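Local coordinates for lectin CEL-IV, C-type (Cucumaria echinata, PDB 3ALU), which binds galactose-containing sugars such as raffinose through a calcium-dependent C-type carbohydrate recognition domain in a tetrameric sea cucumber lectin, at residues A[22-30]-A[82-90]. Numbering follows the deposited sequence.
With GLA (alpha-D-galactopyranose), chain E; EDO (1,2-ethanediol), chain J.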
loop_
_atom_site.group_PDB
_atom_site.type_symbol
_atom_site.label_atom_id
_atom_site.label_comp_id
_atom_site.label_asym_id
_atom_site.label_seq_id
_atom_site.Cartn_x
_atom_site.Cartn_y
_atom_site.Cartn_z
ATOM N N ASN A 22 -6.015 -6.792 26.753
ATOM C CA ASN A 22 -5.622 -6.714 28.160
ATOM C C ASN A 22 -6.141 -5.415 28.737
ATOM O O ASN A 22 -6.376 -4.434 27.999
ATOM C CB ASN A 22 -4.120 -6.959 28.403
ATOM C CG ASN A 22 -3.244 -5.927 27.780
ATOM O OD1 ASN A 22 -3.427 -5.553 26.613
ATOM N ND2 ASN A 22 -2.242 -5.463 28.544
ATOM N N HIS A 23 -6.434 -5.434 30.021
ATOM C CA HIS A 23 -7.123 -4.303 30.612
ATOM C C HIS A 23 -6.057 -3.491 31.301
ATOM O O HIS A 23 -5.370 -3.987 32.210
ATOM C CB HIS A 23 -8.169 -4.777 31.615
ATOM C CG HIS A 23 -9.444 -5.290 31.001
ATOM N ND1 HIS A 23 -9.485 -6.137 29.911
ATOM C CD2 HIS A 23 -10.734 -5.092 31.360
ATOM C CE1 HIS A 23 -10.736 -6.450 29.631
ATOM N NE2 HIS A 23 -11.515 -5.828 30.497
ATOM N N LEU A 24 -5.945 -2.227 30.916
ATOM C CA LEU A 24 -4.942 -1.353 31.470
ATOM C C LEU A 24 -5.598 -0.047 31.881
ATOM O O LEU A 24 -6.616 0.359 31.293
ATOM C CB LEU A 24 -3.902 -1.039 30.412
ATOM C CG LEU A 24 -2.542 -1.757 30.335
ATOM C CD1 LEU A 24 -2.333 -2.956 31.296
ATOM C CD2 LEU A 24 -1.995 -1.931 28.939
ATOM N N ASN A 25 -4.973 0.646 32.824
ATOM C CA ASN A 25 -5.452 1.999 33.139
ATOM C C ASN A 25 -5.032 2.976 32.046
ATOM O O ASN A 25 -4.317 2.603 31.111
ATOM C CB ASN A 25 -5.060 2.465 34.561
ATOM C CG ASN A 25 -3.555 2.682 34.755
ATOM O OD1 ASN A 25 -3.070 2.574 35.898
ATOM N ND2 ASN A 25 -2.835 3.016 33.728
ATOM N N PHE A 26 -5.491 4.219 32.108
ATOM C CA PHE A 26 -5.289 5.072 30.954
ATOM C C PHE A 26 -3.820 5.287 30.636
ATOM O O PHE A 26 -3.400 5.194 29.484
ATOM C CB PHE A 26 -5.924 6.455 31.166
ATOM C CG PHE A 26 -5.786 7.349 29.963
ATOM C CD1 PHE A 26 -4.716 8.244 29.833
ATOM C CD2 PHE A 26 -6.740 7.284 28.954
ATOM C CE1 PHE A 26 -4.603 9.067 28.683
ATOM C CE2 PHE A 26 -6.600 8.082 27.795
ATOM C CZ PHE A 26 -5.583 8.970 27.671
ATOM N N ASP A 27 -3.027 5.619 31.649
ATOM C CA ASP A 27 -1.626 5.946 31.415
ATOM C C ASP A 27 -0.865 4.710 30.921
ATOM O O ASP A 27 -0.028 4.827 30.047
ATOM C CB ASP A 27 -0.997 6.456 32.713
ATOM C CG ASP A 27 -1.349 7.923 33.029
ATOM O OD1 ASP A 27 -1.821 8.668 32.136
ATOM O OD2 ASP A 27 -1.074 8.338 34.193
ATOM N N ASN A 28 -1.174 3.545 31.471
ATOM C CA ASN A 28 -0.529 2.314 31.015
ATOM C C ASN A 28 -0.971 1.882 29.607
ATOM O O ASN A 28 -0.154 1.316 28.858
ATOM C CB ASN A 28 -0.741 1.165 32.018
ATOM C CG ASN A 28 0.075 1.359 33.301
ATOM O OD1 ASN A 28 -0.265 0.828 34.371
ATOM N ND2 ASN A 28 1.134 2.163 33.204
ATOM N N ALA A 29 -2.236 2.177 29.245
ATOM C CA ALA A 29 -2.715 1.921 27.874
ATOM C C ALA A 29 -1.998 2.816 26.908
ATOM O O ALA A 29 -1.463 2.350 25.890
ATOM C CB ALA A 29 -4.286 2.063 27.753
ATOM N N GLU A 30 -1.926 4.115 27.204
ATOM C CA GLU A 30 -1.153 5.020 26.354
ATOM C C GLU A 30 0.320 4.532 26.212
ATOM O O GLU A 30 0.864 4.473 25.110
ATOM C CB GLU A 30 -1.242 6.452 26.890
ATOM C CG GLU A 30 -0.331 7.454 26.178
ATOM C CD GLU A 30 -0.665 7.750 24.708
ATOM O OE1 GLU A 30 0.219 8.343 24.077
ATOM O OE2 GLU A 30 -1.785 7.444 24.195
ATOM N N GLN A 82 -16.293 -0.747 27.540
ATOM C CA GLN A 82 -15.686 0.549 27.330
ATOM C C GLN A 82 -14.236 0.309 26.928
ATOM O O GLN A 82 -13.556 -0.487 27.548
ATOM C CB GLN A 82 -15.752 1.344 28.619
ATOM C CG GLN A 82 -17.179 1.552 29.002
ATOM C CD GLN A 82 -17.317 2.376 30.275
ATOM O OE1 GLN A 82 -17.525 1.836 31.365
ATOM N NE2 GLN A 82 -17.193 3.691 30.140
ATOM N N VAL A 83 -13.791 1.029 25.907
ATOM C CA VAL A 83 -12.479 0.825 25.332
ATOM C C VAL A 83 -11.804 2.182 25.250
ATOM O O VAL A 83 -12.349 3.104 24.584
ATOM C CB VAL A 83 -12.643 0.234 23.910
ATOM C CG1 VAL A 83 -11.287 0.080 23.190
ATOM C CG2 VAL A 83 -13.435 -1.139 23.956
ATOM N N TYR A 84 -10.634 2.340 25.879
ATOM C CA TYR A 84 -9.949 3.607 25.878
ATOM C C TYR A 84 -9.563 4.097 24.509
ATOM O O TYR A 84 -9.130 3.324 23.665
ATOM C CB TYR A 84 -8.667 3.567 26.709
ATOM C CG TYR A 84 -8.852 3.753 28.178
ATOM C CD1 TYR A 84 -9.604 4.848 28.689
ATOM C CD2 TYR A 84 -8.208 2.908 29.079
ATOM C CE1 TYR A 84 -9.735 5.023 30.070
ATOM C CE2 TYR A 84 -8.328 3.087 30.456
ATOM C CZ TYR A 84 -9.072 4.180 30.944
ATOM O OH TYR A 84 -9.206 4.339 32.318
ATOM N N ILE A 85 -9.764 5.404 24.312
ATOM C CA ILE A 85 -9.174 6.128 23.194
ATOM C C ILE A 85 -8.319 7.255 23.794
ATOM O O ILE A 85 -8.301 7.431 25.041
ATOM C CB ILE A 85 -10.260 6.680 22.273
ATOM C CG1 ILE A 85 -11.180 7.624 23.063
ATOM C CG2 ILE A 85 -11.075 5.512 21.632
ATOM C CD1 ILE A 85 -12.321 8.242 22.166
ATOM N N GLY A 86 -7.653 8.024 22.950
ATOM C CA GLY A 86 -6.612 8.965 23.435
ATOM C C GLY A 86 -7.114 10.299 23.991
ATOM O O GLY A 86 -6.345 11.238 24.035
ATOM N N MET A 87 -8.356 10.333 24.489
ATOM C CA MET A 87 -8.996 11.606 24.924
ATOM C C MET A 87 -8.720 11.956 26.384
ATOM O O MET A 87 -9.018 11.167 27.278
ATOM C CB MET A 87 -10.515 11.456 24.709
ATOM C CG MET A 87 -11.386 12.624 25.229
ATOM S SD MET A 87 -10.892 14.283 24.720
ATOM C CE MET A 87 -11.386 14.276 22.988
ATOM N N LYS A 88 -8.200 13.173 26.632
ATOM C CA LYS A 88 -7.998 13.647 28.003
ATOM C C LYS A 88 -8.851 14.895 28.187
ATOM O O LYS A 88 -8.781 15.804 27.369
ATOM C CB LYS A 88 -6.519 14.003 28.231
ATOM C CG LYS A 88 -5.589 12.810 28.088
ATOM C CD LYS A 88 -4.154 13.221 28.398
ATOM C CE LYS A 88 -3.579 14.054 27.274
ATOM N NZ LYS A 88 -2.083 14.212 27.328
ATOM N N VAL A 89 -9.662 14.885 29.231
ATOM C CA VAL A 89 -10.435 16.067 29.625
ATOM C C VAL A 89 -9.696 16.661 30.817
ATOM O O VAL A 89 -9.545 15.961 31.863
ATOM C CB VAL A 89 -11.889 15.660 29.987
ATOM C CG1 VAL A 89 -12.698 16.933 30.387
ATOM C CG2 VAL A 89 -12.524 14.879 28.838
ATOM N N GLY A 90 -9.252 17.925 30.670
ATOM C CA GLY A 90 -8.371 18.585 31.654
ATOM C C GLY A 90 -9.169 19.306 32.744
ATOM O O GLY A 90 -10.159 18.791 33.250
HETATM C C1 GLA E . -21.284 6.061 34.874
HETATM C C2 GLA E . -21.166 7.576 34.658
HETATM C C3 GLA E . -21.357 7.987 33.207
HETATM C C4 GLA E . -20.425 7.193 32.283
HETATM C C5 GLA E . -20.570 5.689 32.591
HETATM C C6 GLA E . -19.608 4.815 31.771
HETATM O O2 GLA E . -22.171 8.267 35.432
HETATM O O3 GLA E . -21.126 9.399 33.084
HETATM O O4 GLA E . -19.088 7.624 32.561
HETATM O O5 GLA E . -20.322 5.420 33.983
HETATM O O6 GLA E . -18.275 5.127 32.185
HETATM C C1 EDO J . -16.155 -1.409 30.749
HETATM O O1 EDO J . -15.878 -2.607 30.045
HETATM C C2 EDO J . -17.600 -1.393 31.171
HETATM O O2 EDO J . -17.689 -0.882 32.494
#
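F26, in the first turn of helix 26-33, sets the edge of its ring against the face of Y84 on strand 82-85. The edge-to-face pair is nearly perpendicular, with planes at 88° and centroids 5.4 Å apart. F26 CD2 comes down near the rim of the tyrosine ring, 3.8 Å from Y84 CD1, while F26 CB lies over the same ring in a CH-pi contact. With CG anti to the backbone N (chi1 -178°), the phenyl group reaches past Y84 to the corner at G86. There its edge meets backbone: F26 CE2 is 3.3 Å from I85 O, near the ring plane. L24 O, from strand 23-24, lies in plane at the edge of the Y84 ring, 3.3 Å from Y84 CE2; A29 CB, from the helix, reaches it obliquely, 4.2 Å from Y84 CD2. Both rings are buried, and this is the tightly packed part of the contact. The looser margin is at K88, whose partly exposed side chain crosses F26 at about a right angle and touches it through CG, 3.9 Å from F26 CZ. At the other end of the strand, Q82 belongs to the sugar pocket: Q82 NE2 donates a hydrogen bond to O6 of the bound galactose (2.7 Å), while Q82 OE1 accepts one from ethanediol, probably from the crystallisation liquor. The tyrosine hydroxyl is hydrogen-bonded to N141 O, and R121 of strand 120-125 makes a cation-pi contact with F26. The axes of helix 26-30 and strand 82-85 cross at -62°; within the C-type lectin fold, strand 82-85 lies between 143-148, parallel to it, and 120-125, antiparallel, and strand 82-89 also pairs antiparallel with 96-98.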